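Local coordinates for protein 2-keto-3-deoxygluconate kinase (Thermotoga maritima, PDB 2AFB) that probably phosphorylates 2-keto-3-deoxygluconate with ATP, as a carbohydrate kinase of the pfkB (ribokinase-like) family, at residues A[22-27]-A[286-291]; A[31-36]-A[112-117]; A[141-146]-A[297-302]; A[161-166]-A[171-176]. All blocks are in the same frame, centred on the assembly; numbering follows the deposited sequence.

Contact 1 of 4, residues A[22-27]-A[286-291]; sequences MLRLSP and DRVGAG
Arg24 and Val288 mark the closest backbone approach, their CA atoms still 10.8 Å apart, and the long Arg24 side chain bridges the distance from strand 22-26 to the turn ahead of helix 290-304. That turn, with the sequence DRVGAG, matches the glycine-rich signature of pfkB kinases, whereas the strand belongs to the four-stranded lid sheet. A type II turn from Arg287 to Ala290 carries the chain into the helix, and Gly289, in its third position and at the N-cap, has a positive phi at which a side chain would press on the preceding carbonyl.

Arg24 runs out extended and bends at chi3 (93°), which brings the end of its guanidinium to Asp286 from the opposite direction. Arg24 NH1 and NH2 share a single acceptor: OD2 of Asp286 lies 3.2 Å from each, in the guanidinium plane, and is met on its syn side. Both bonds end on OD2, so this is a fork onto one oxygen and not a two-oxygen pairing; the guanidinium and carboxylate planes are 39° apart. Asp328 gives NH1 a second carboxylate, and Asp286 OD2 also takes the backbone N of Gly327. An asparagine at Asp286 would probably cost the buried guanidinium one of its two counter-charges and weaken its tie to the turn.

Val288 lies alongside at the guanidinium edge, its CB 3.8 Å from Arg24 NH1. The other carboxylate oxygen serves its own turn: OD1 of Asp286 accepts the backbone N of Val288 on its anti side at 3.2 Å, closing an Asx turn.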
# COMPACT_ATOMS: atom_id res chain seq x y z
N MSE A 22 -2.66 -23.58 6.00
CA MSE A 22 -1.62 -23.16 5.10
C MSE A 22 -1.49 -21.67 5.12
O MSE A 22 -2.47 -20.96 5.36
CB MSE A 22 -1.94 -23.56 3.67
CG MSE A 22 -1.94 -24.99 3.49
SE MSE A 22 -2.54 -25.49 1.72
CE MSE A 22 -4.58 -25.09 1.85
N LEU A 23 -0.28 -21.22 4.80
CA LEU A 23 -0.07 -19.82 4.42
C LEU A 23 -0.71 -19.54 3.06
O LEU A 23 -0.40 -20.24 2.10
CB LEU A 23 1.42 -19.55 4.31
CG LEU A 23 1.79 -18.17 3.68
CD1 LEU A 23 1.41 -16.98 4.51
CD2 LEU A 23 3.29 -18.14 3.41
N ARG A 24 -1.56 -18.51 2.96
CA ARG A 24 -2.15 -18.14 1.70
C ARG A 24 -1.57 -16.81 1.18
O ARG A 24 -1.54 -15.81 1.87
CB ARG A 24 -3.64 -18.01 1.81
CG ARG A 24 -4.32 -18.06 0.45
CD ARG A 24 -5.79 -17.72 0.57
NE ARG A 24 -6.02 -16.32 0.35
CZ ARG A 24 -7.20 -15.71 0.25
NH1 ARG A 24 -8.35 -16.35 0.40
NH2 ARG A 24 -7.20 -14.41 0.00
N LEU A 25 -1.14 -16.84 -0.08
CA LEU A 25 -0.45 -15.72 -0.70
C LEU A 25 -1.27 -15.33 -1.90
O LEU A 25 -1.40 -16.12 -2.82
CB LEU A 25 0.94 -16.09 -1.06
CG LEU A 25 1.96 -16.45 0.06
CD1 LEU A 25 3.24 -16.82 -0.61
CD2 LEU A 25 2.20 -15.32 1.08
N SER A 26 -1.87 -14.14 -1.88
CA SER A 26 -2.71 -13.70 -3.00
C SER A 26 -2.31 -12.32 -3.47
O SER A 26 -2.07 -11.46 -2.63
CB SER A 26 -4.20 -13.73 -2.65
OG SER A 26 -4.42 -13.07 -1.42
N PRO A 27 -2.18 -12.12 -4.82
CA PRO A 27 -1.88 -10.78 -5.21
C PRO A 27 -3.10 -9.86 -4.93
O PRO A 27 -4.22 -10.34 -4.92
CB PRO A 27 -1.62 -10.90 -6.72
CG PRO A 27 -1.38 -12.38 -7.03
CD PRO A 27 -2.22 -13.04 -5.99
N ASP A 286 -14.52 -12.68 -2.06
CA ASP A 286 -13.62 -13.82 -1.85
C ASP A 286 -14.44 -15.06 -1.52
O ASP A 286 -14.85 -15.22 -0.38
CB ASP A 286 -12.64 -13.53 -0.71
CG ASP A 286 -11.38 -14.45 -0.71
OD1 ASP A 286 -11.43 -15.63 -1.26
OD2 ASP A 286 -10.34 -13.97 -0.16
N ARG A 287 -14.62 -15.95 -2.50
CA ARG A 287 -15.41 -17.17 -2.27
C ARG A 287 -14.70 -18.24 -1.45
O ARG A 287 -15.33 -19.20 -0.99
CB ARG A 287 -15.87 -17.79 -3.59
CG ARG A 287 -14.97 -18.88 -4.13
CD ARG A 287 -15.47 -19.41 -5.48
NE ARG A 287 -16.01 -20.78 -5.48
CZ ARG A 287 -16.10 -21.55 -6.59
NH1 ARG A 287 -15.66 -21.10 -7.76
NH2 ARG A 287 -16.61 -22.79 -6.54
N VAL A 288 -13.39 -18.11 -1.29
CA VAL A 288 -12.64 -19.09 -0.49
C VAL A 288 -13.24 -19.17 0.93
O VAL A 288 -13.52 -18.15 1.56
CB VAL A 288 -11.11 -18.79 -0.42
CG1 VAL A 288 -10.40 -19.84 0.45
CG2 VAL A 288 -10.53 -18.82 -1.84
N GLY A 289 -13.44 -20.40 1.41
CA GLY A 289 -14.01 -20.63 2.77
C GLY A 289 -15.53 -20.71 2.83
O GLY A 289 -16.09 -20.99 3.89
N ALA A 290 -16.21 -20.50 1.71
CA ALA A 290 -17.68 -20.37 1.76
C ALA A 290 -18.34 -21.70 2.15
O ALA A 290 -19.19 -21.78 3.06
CB ALA A 290 -18.21 -19.87 0.42
N GLY A 291 -17.88 -22.76 1.50
CA GLY A 291 -18.27 -24.13 1.89
C GLY A 291 -17.94 -24.45 3.33
O GLY A 291 -18.68 -25.18 4.00

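Contact 2 of 4, residues A[31-36]-A[112-117]; sequences KRIFQT and KVVYDR
Apolar packing joins Ile33 to Val114, with Ile33 CD1 resting 4.0 Å from Val114 CG2. Ile33 sits at the start of the short 3-10 segment 33-35, while Val114 lies on strand 112-116. Their side chains cross obliquely and meet by single methyls. In Ile33 the CG1 branch stands anti to the carbonyl carbon (chi1 -68°) and carries CD1 across to the strand.

The second touch sets a charged group against an aliphatic chain. Lys112 is extended as far as CE, and its CD comes within 3.7 Å of Arg32 NH2, meeting the guanidinium at its edge and in its plane. The lysine turns only at its last torsion (chi4 73°), and Lys112 NZ remains 5.4 Å from Arg32 NH2. These like charges are not left to face each other alone: Arg32 NH2 makes salt bridges to Glu103 of the same chain and to Glu336 of the third subunit, while NH1 bonds to the carbonyl O of Val331 of that subunit.

Hydrogen bonds do not cross the contact but shape one side of it. Gln35 OE1 receives the backbone N of Arg32 at 3.0 Å in an almost straight bond, using a lone pair in the carbonyl plane, and Gln35 N returns to Arg32 O at 3.1 Å.

Leu72 of the second subunit packs on Ile33 and its Pro71 on Val114. In the fold, the contact lays the connection between strands 22-26 and 38-44 against the lid's outer strand 112-116, next to strand 99-103, whose Phe101 also packs on Ile33.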
# COMPACT_ATOMS: atom_id res chain seq x y z
N LYS A 31 -4.71 -8.74 -9.60
CA LYS A 31 -3.43 -9.03 -10.21
C LYS A 31 -3.15 -10.52 -10.26
O LYS A 31 -3.59 -11.31 -9.42
CB LYS A 31 -2.29 -8.27 -9.53
CG LYS A 31 -2.26 -6.72 -9.79
CD LYS A 31 -1.14 -5.96 -8.89
CE LYS A 31 0.00 -5.18 -9.70
NZ LYS A 31 1.42 -4.92 -8.96
N ARG A 32 -2.46 -10.90 -11.33
CA ARG A 32 -1.95 -12.23 -11.48
C ARG A 32 -0.56 -12.33 -10.83
O ARG A 32 0.10 -11.36 -10.59
CB ARG A 32 -1.90 -12.64 -12.97
CG ARG A 32 -3.24 -12.54 -13.63
CD ARG A 32 -3.41 -13.41 -14.87
NE ARG A 32 -3.39 -14.80 -14.50
CZ ARG A 32 -3.50 -15.81 -15.36
NH1 ARG A 32 -3.61 -15.61 -16.67
NH2 ARG A 32 -3.44 -17.04 -14.90
N ILE A 33 -0.18 -13.54 -10.49
CA ILE A 33 1.09 -13.79 -9.84
C ILE A 33 2.24 -13.17 -10.61
O ILE A 33 3.10 -12.53 -10.03
CB ILE A 33 1.30 -15.31 -9.61
CG1 ILE A 33 0.29 -15.79 -8.56
CG2 ILE A 33 2.76 -15.58 -9.18
CD1 ILE A 33 -0.13 -17.37 -8.57
N PHE A 34 2.21 -13.34 -11.92
CA PHE A 34 3.28 -12.90 -12.80
C PHE A 34 3.59 -11.42 -12.69
O PHE A 34 4.73 -10.95 -12.94
CB PHE A 34 2.88 -13.18 -14.26
CG PHE A 34 3.94 -12.86 -15.27
CD1 PHE A 34 5.11 -13.60 -15.32
CD2 PHE A 34 3.77 -11.83 -16.18
CE1 PHE A 34 6.09 -13.30 -16.29
CE2 PHE A 34 4.74 -11.53 -17.13
CZ PHE A 34 5.90 -12.25 -17.17
N GLN A 35 2.54 -10.67 -12.41
CA GLN A 35 2.65 -9.23 -12.47
C GLN A 35 2.87 -8.54 -11.11
O GLN A 35 3.10 -7.36 -11.06
CB GLN A 35 1.47 -8.65 -13.26
CG GLN A 35 0.15 -8.61 -12.66
CD GLN A 35 -1.00 -8.41 -13.70
OE1 GLN A 35 -2.02 -9.01 -13.56
NE2 GLN A 35 -0.84 -7.50 -14.67
N THR A 36 2.82 -9.26 -10.02
CA THR A 36 2.68 -8.61 -8.73
C THR A 36 4.04 -8.37 -8.03
O THR A 36 4.91 -9.26 -8.05
CB THR A 36 1.69 -9.41 -7.83
OG1 THR A 36 1.28 -8.57 -6.79
CG2 THR A 36 2.33 -10.67 -7.25
N LYS A 112 -7.39 -18.95 -9.56
CA LYS A 112 -6.39 -19.97 -9.88
C LYS A 112 -5.59 -20.18 -8.62
O LYS A 112 -5.27 -19.20 -7.91
CB LYS A 112 -5.51 -19.53 -11.05
CG LYS A 112 -4.34 -20.47 -11.38
CD LYS A 112 -3.54 -19.98 -12.60
CE LYS A 112 -2.31 -20.85 -12.92
NZ LYS A 112 -2.68 -22.18 -13.52
N VAL A 113 -5.35 -21.44 -8.30
CA VAL A 113 -4.56 -21.82 -7.15
C VAL A 113 -3.31 -22.53 -7.67
O VAL A 113 -3.39 -23.42 -8.49
CB VAL A 113 -5.30 -22.77 -6.17
CG1 VAL A 113 -4.43 -23.00 -4.91
CG2 VAL A 113 -6.66 -22.21 -5.74
N VAL A 114 -2.17 -22.10 -7.19
CA VAL A 114 -0.96 -22.86 -7.27
C VAL A 114 -0.64 -23.41 -5.86
O VAL A 114 -0.27 -22.67 -4.98
CB VAL A 114 0.19 -21.97 -7.71
CG1 VAL A 114 1.46 -22.75 -7.79
CG2 VAL A 114 -0.12 -21.30 -9.07
N TYR A 115 -0.71 -24.72 -5.67
CA TYR A 115 -0.36 -25.31 -4.37
C TYR A 115 1.14 -25.53 -4.19
O TYR A 115 1.84 -25.98 -5.11
CB TYR A 115 -1.08 -26.68 -4.18
CG TYR A 115 -2.54 -26.50 -3.97
CD1 TYR A 115 -3.04 -26.02 -2.74
CD2 TYR A 115 -3.44 -26.70 -5.00
CE1 TYR A 115 -4.38 -25.81 -2.55
CE2 TYR A 115 -4.80 -26.48 -4.83
CZ TYR A 115 -5.26 -26.05 -3.59
OH TYR A 115 -6.61 -25.85 -3.41
N ASP A 116 1.59 -25.36 -2.95
CA ASP A 116 2.96 -25.66 -2.51
C ASP A 116 2.92 -26.19 -1.07
O ASP A 116 3.41 -25.56 -0.13
CB ASP A 116 3.74 -24.37 -2.61
CG ASP A 116 5.24 -24.56 -2.45
OD1 ASP A 116 5.73 -25.72 -2.59
OD2 ASP A 116 5.90 -23.55 -2.16
N ARG A 117 2.20 -27.31 -0.92
CA ARG A 117 1.85 -27.87 0.38
C ARG A 117 2.63 -29.15 0.66
O ARG A 117 2.70 -29.61 1.78
CB ARG A 117 0.33 -28.08 0.48
CG ARG A 117 -0.25 -29.16 -0.47
CD ARG A 117 -1.81 -29.20 -0.55
NE ARG A 117 -2.40 -29.07 0.77
CZ ARG A 117 -3.70 -28.88 0.99
NH1 ARG A 117 -4.55 -28.87 -0.05
NH2 ARG A 117 -4.14 -28.70 2.24

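Contact 3 of 4, residues A[141-146]-A[297-302]; sequences WFHFSG and ALIYGS
Ile299 of helix 290-304 fills the angle between Trp141 and His143, two rings on the same side of strand 139-145. Strand and helix segments run nearly antiparallel, at 165°, with their axes 10.8 Å apart. From CB the isoleucine divides. CG2, anti to the backbone N, sits squarely over one face of the Trp141 indole, 3.7 Å from the centroid of the five-membered ring and 7° off its normal, a clear CH-pi contact. The other branch begins with CG1, which lies 3.6 Å from Trp141 NE1, and finishes at CD1, which lies between the rings, 3.9 Å from both Trp141 NE1 and His143 ND1; the histidine side chain crosses Ile299 at about a right angle.

One turn farther on, Ser302 CB touches the far end of the indole, 3.7 Å from Trp141 CH2. The serine hydroxyl turns back to its own helix, Ser302 OG donating to Leu298 O at 2.8 Å. Ser174 OG is the hydrogen-bond partner of both Trp141 NE1 and His143 ND1. A leucine in place of Trp141 would probably strip Ile299 CG2 of its aromatic face and leave Ser174 OG without one of its two ring partners.

Val50 and Leu54 of helix 46-56 add to the packing on Ile299. The result is a helix laid along a parallel strand of the large central sheet, the layered alpha/beta architecture of the ribokinase fold.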
# COMPACT_ATOMS: atom_id res chain seq x y z
N TRP A 141 -18.38 -32.41 19.65
CA TRP A 141 -18.33 -32.49 18.19
C TRP A 141 -16.91 -32.60 17.67
O TRP A 141 -16.02 -32.00 18.23
CB TRP A 141 -18.96 -31.25 17.55
CG TRP A 141 -19.49 -31.48 16.18
CD1 TRP A 141 -18.76 -31.58 15.03
CD2 TRP A 141 -20.87 -31.62 15.79
NE1 TRP A 141 -19.59 -31.77 13.96
CE2 TRP A 141 -20.89 -31.77 14.39
CE3 TRP A 141 -22.08 -31.53 16.47
CZ2 TRP A 141 -22.08 -31.89 13.66
CZ3 TRP A 141 -23.28 -31.70 15.75
CH2 TRP A 141 -23.26 -31.88 14.37
N PHE A 142 -16.77 -33.40 16.60
CA PHE A 142 -15.55 -33.60 15.83
C PHE A 142 -15.84 -33.53 14.32
O PHE A 142 -16.74 -34.19 13.78
CB PHE A 142 -14.90 -34.93 16.14
CG PHE A 142 -13.64 -35.16 15.39
CD1 PHE A 142 -12.53 -34.42 15.67
CD2 PHE A 142 -13.59 -36.09 14.36
CE1 PHE A 142 -11.36 -34.63 14.95
CE2 PHE A 142 -12.41 -36.28 13.63
CZ PHE A 142 -11.31 -35.59 13.95
N HIS A 143 -15.06 -32.69 13.66
CA HIS A 143 -15.19 -32.42 12.24
C HIS A 143 -13.89 -32.66 11.46
O HIS A 143 -12.83 -32.24 11.91
CB HIS A 143 -15.67 -30.97 12.01
CG HIS A 143 -15.82 -30.65 10.56
ND1 HIS A 143 -16.85 -31.14 9.81
CD2 HIS A 143 -15.01 -29.97 9.71
CE1 HIS A 143 -16.71 -30.73 8.56
NE2 HIS A 143 -15.57 -30.05 8.47
N PHE A 144 -13.99 -33.33 10.30
CA PHE A 144 -12.85 -33.52 9.37
C PHE A 144 -13.36 -33.38 7.96
O PHE A 144 -14.59 -33.37 7.75
CB PHE A 144 -12.09 -34.88 9.55
CG PHE A 144 -12.89 -36.12 9.15
CD1 PHE A 144 -13.92 -36.61 9.97
CD2 PHE A 144 -12.60 -36.81 7.98
CE1 PHE A 144 -14.63 -37.75 9.60
CE2 PHE A 144 -13.29 -37.90 7.60
CZ PHE A 144 -14.32 -38.38 8.41
N SER A 145 -12.42 -33.22 7.00
CA SER A 145 -12.78 -33.23 5.59
C SER A 145 -11.94 -34.20 4.76
O SER A 145 -10.84 -34.59 5.16
CB SER A 145 -12.69 -31.83 5.01
OG SER A 145 -11.46 -31.67 4.36
N GLY A 146 -12.46 -34.56 3.58
CA GLY A 146 -11.75 -35.48 2.65
C GLY A 146 -10.47 -34.94 2.01
O GLY A 146 -9.73 -35.65 1.31
N ALA A 297 -21.62 -23.40 10.06
CA ALA A 297 -22.97 -22.99 10.43
C ALA A 297 -23.90 -24.20 10.67
O ALA A 297 -24.77 -24.22 11.57
CB ALA A 297 -23.53 -22.06 9.37
N LEU A 298 -23.71 -25.24 9.88
CA LEU A 298 -24.55 -26.43 10.05
C LEU A 298 -24.24 -27.14 11.38
O LEU A 298 -25.17 -27.60 12.10
CB LEU A 298 -24.37 -27.38 8.87
CG LEU A 298 -25.27 -28.61 8.85
CD1 LEU A 298 -26.73 -28.24 8.84
CD2 LEU A 298 -24.91 -29.46 7.65
N ILE A 299 -22.96 -27.16 11.73
CA ILE A 299 -22.52 -27.73 13.01
C ILE A 299 -23.09 -26.90 14.16
O ILE A 299 -23.65 -27.44 15.13
CB ILE A 299 -21.01 -27.73 13.11
CG1 ILE A 299 -20.45 -28.76 12.13
CG2 ILE A 299 -20.54 -28.05 14.49
CD1 ILE A 299 -18.95 -28.58 11.89
N TYR A 300 -22.92 -25.59 14.04
CA TYR A 300 -23.42 -24.65 15.02
C TYR A 300 -24.91 -24.89 15.20
O TYR A 300 -25.34 -25.08 16.31
CB TYR A 300 -23.15 -23.18 14.63
CG TYR A 300 -23.67 -22.19 15.62
CD1 TYR A 300 -23.07 -22.05 16.88
CD2 TYR A 300 -24.80 -21.42 15.35
CE1 TYR A 300 -23.57 -21.13 17.82
CE2 TYR A 300 -25.30 -20.53 16.29
CZ TYR A 300 -24.68 -20.39 17.51
OH TYR A 300 -25.18 -19.50 18.42
N GLY A 301 -25.69 -24.90 14.11
CA GLY A 301 -27.13 -25.07 14.21
C GLY A 301 -27.56 -26.38 14.87
O GLY A 301 -28.54 -26.44 15.57
N SER A 302 -26.81 -27.44 14.60
CA SER A 302 -27.12 -28.72 15.16
C SER A 302 -26.85 -28.72 16.67
O SER A 302 -27.66 -29.24 17.40
CB SER A 302 -26.31 -29.80 14.47
OG SER A 302 -26.59 -29.77 13.09

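Contact 4 of 4, residues A[161-166]-A[171-176]; sequences DALKVA and VTVSCD
Val173 and Ala166 meet at the apolar centre, with Val173 CG2 3.8 Å from the methyl CB of Ala166. The valine's other branch is used as well: Val173 CG1, anti to the backbone N (chi1 169°), lies 3.7 Å from Leu163 CD2. One residue of strand 172-176 thus packs on two positions of helix 155-169 that are three residues apart. Leu163 and Val173 cross at about a right angle, methyl against methyl, and the leucine also packs on Phe144 of strand 139-145 and Phe196 of helix 186-196.

Toward the end of the helix the gap narrows. Ala166 CB and Val171 CB are 4.0 Å apart, and one branch of Val171 leans over the helix backbone, its CG2 3.9 Å from Ala166 O.

Here the packing gives way to polar contact. The backbone N of Val171 donates to Ala166 O at 2.9 Å, with an N-H...O angle of 158°, though it approaches 25° out of the carbonyl plane. This bond reaches back five residues and comes with an apolar touch between the same two residues, a combination consistent with a Schellman-type helix end, where the chain reverses from helix to strand. Farther along the strand, the backbone N of Val173 bonds to the carboxylate of Asp201.

No other subunit touches either segment. The arrangement is the second half of a beta-alpha-beta crossover: strand 139-145, helix 155-169 and strand 172-176, with the helix covering the parallel strand that follows it in an alpha/beta sheet.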
# COMPACT_ATOMS: atom_id res chain seq x y z
N ASP A 161 -7.61 -43.14 14.05
CA ASP A 161 -7.35 -43.03 15.50
C ASP A 161 -8.36 -42.08 16.12
O ASP A 161 -8.99 -42.42 17.11
CB ASP A 161 -5.96 -42.48 15.83
CG ASP A 161 -4.82 -43.47 15.56
OD1 ASP A 161 -5.07 -44.69 15.50
OD2 ASP A 161 -3.66 -43.01 15.40
N ALA A 162 -8.49 -40.89 15.54
CA ALA A 162 -9.43 -39.88 16.07
C ALA A 162 -10.88 -40.38 16.08
O ALA A 162 -11.65 -40.13 17.00
CB ALA A 162 -9.35 -38.55 15.26
N LEU A 163 -11.24 -41.09 15.03
CA LEU A 163 -12.64 -41.46 14.85
C LEU A 163 -13.04 -42.61 15.80
O LEU A 163 -14.18 -42.71 16.25
CB LEU A 163 -12.86 -41.87 13.41
CG LEU A 163 -12.87 -40.77 12.37
CD1 LEU A 163 -12.80 -41.35 10.95
CD2 LEU A 163 -14.11 -39.92 12.57
N LYS A 164 -12.09 -43.49 16.07
CA LYS A 164 -12.32 -44.55 17.03
C LYS A 164 -12.53 -43.97 18.42
O LYS A 164 -13.41 -44.40 19.13
CB LYS A 164 -11.15 -45.52 17.06
CG LYS A 164 -11.16 -46.48 15.88
CD LYS A 164 -10.08 -47.52 16.04
CE LYS A 164 -9.81 -48.32 14.77
NZ LYS A 164 -8.37 -48.79 14.74
N VAL A 165 -11.72 -43.01 18.83
CA VAL A 165 -11.97 -42.34 20.11
C VAL A 165 -13.28 -41.55 20.16
O VAL A 165 -14.02 -41.58 21.14
CB VAL A 165 -10.82 -41.40 20.46
CG1 VAL A 165 -11.12 -40.62 21.77
CG2 VAL A 165 -9.52 -42.21 20.59
N ALA A 166 -13.56 -40.81 19.11
CA ALA A 166 -14.82 -40.11 19.01
C ALA A 166 -15.94 -41.10 19.25
O ALA A 166 -16.85 -40.83 19.99
CB ALA A 166 -14.96 -39.51 17.65
N VAL A 171 -18.91 -38.92 20.72
CA VAL A 171 -18.78 -37.60 20.14
C VAL A 171 -19.44 -37.60 18.75
O VAL A 171 -19.20 -38.51 17.96
CB VAL A 171 -17.29 -37.24 20.05
CG1 VAL A 171 -17.07 -35.87 19.36
CG2 VAL A 171 -16.67 -37.25 21.43
N THR A 172 -20.25 -36.57 18.45
CA THR A 172 -20.83 -36.39 17.13
C THR A 172 -19.75 -36.05 16.15
O THR A 172 -18.88 -35.21 16.44
CB THR A 172 -21.91 -35.30 17.08
OG1 THR A 172 -22.96 -35.63 18.01
CG2 THR A 172 -22.52 -35.26 15.68
N VAL A 173 -19.81 -36.72 14.99
CA VAL A 173 -18.81 -36.65 13.96
C VAL A 173 -19.45 -36.15 12.66
O VAL A 173 -20.42 -36.72 12.17
CB VAL A 173 -18.15 -38.02 13.70
CG1 VAL A 173 -17.31 -38.01 12.46
CG2 VAL A 173 -17.32 -38.47 14.90
N SER A 174 -18.88 -35.06 12.12
CA SER A 174 -19.19 -34.62 10.78
C SER A 174 -17.97 -34.76 9.84
O SER A 174 -16.79 -34.72 10.25
CB SER A 174 -19.69 -33.16 10.79
OG SER A 174 -18.67 -32.28 11.18
N CYS A 175 -18.30 -34.91 8.56
CA CYS A 175 -17.33 -34.95 7.48
C CYS A 175 -17.84 -34.10 6.30
O CYS A 175 -18.95 -34.31 5.84
CB CYS A 175 -17.14 -36.38 7.00
SG CYS A 175 -16.00 -36.61 5.60
N ASP A 176 -17.03 -33.17 5.84
CA ASP A 176 -17.22 -32.54 4.53
C ASP A 176 -16.36 -33.30 3.50
O ASP A 176 -15.15 -33.28 3.60
CB ASP A 176 -16.81 -31.05 4.59
CG ASP A 176 -17.09 -30.27 3.27
OD1 ASP A 176 -17.23 -30.91 2.18
OD2 ASP A 176 -17.15 -29.01 3.35

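From the N terminus, strand 22-26 opens contact 1, whose partner comes only at 286-291, so contact 1 encloses most of the chain. Contact 2 (31-36 with 112-117) nests inside it and stays in the lid; the two touch where Pro27 meets Thr36. Contact 3 opens next, at 141-146, and closes at 297-302, beyond the end of contact 1, so these two cross, sharing helix 290-304. Contact 4 is a short local closure nested within both, and adjoins contact 3 through the neighbouring strands 139-145 and 172-176. Together contacts 3 and 4 bind helices to the central sheet, while contact 1 connects the lid to that core.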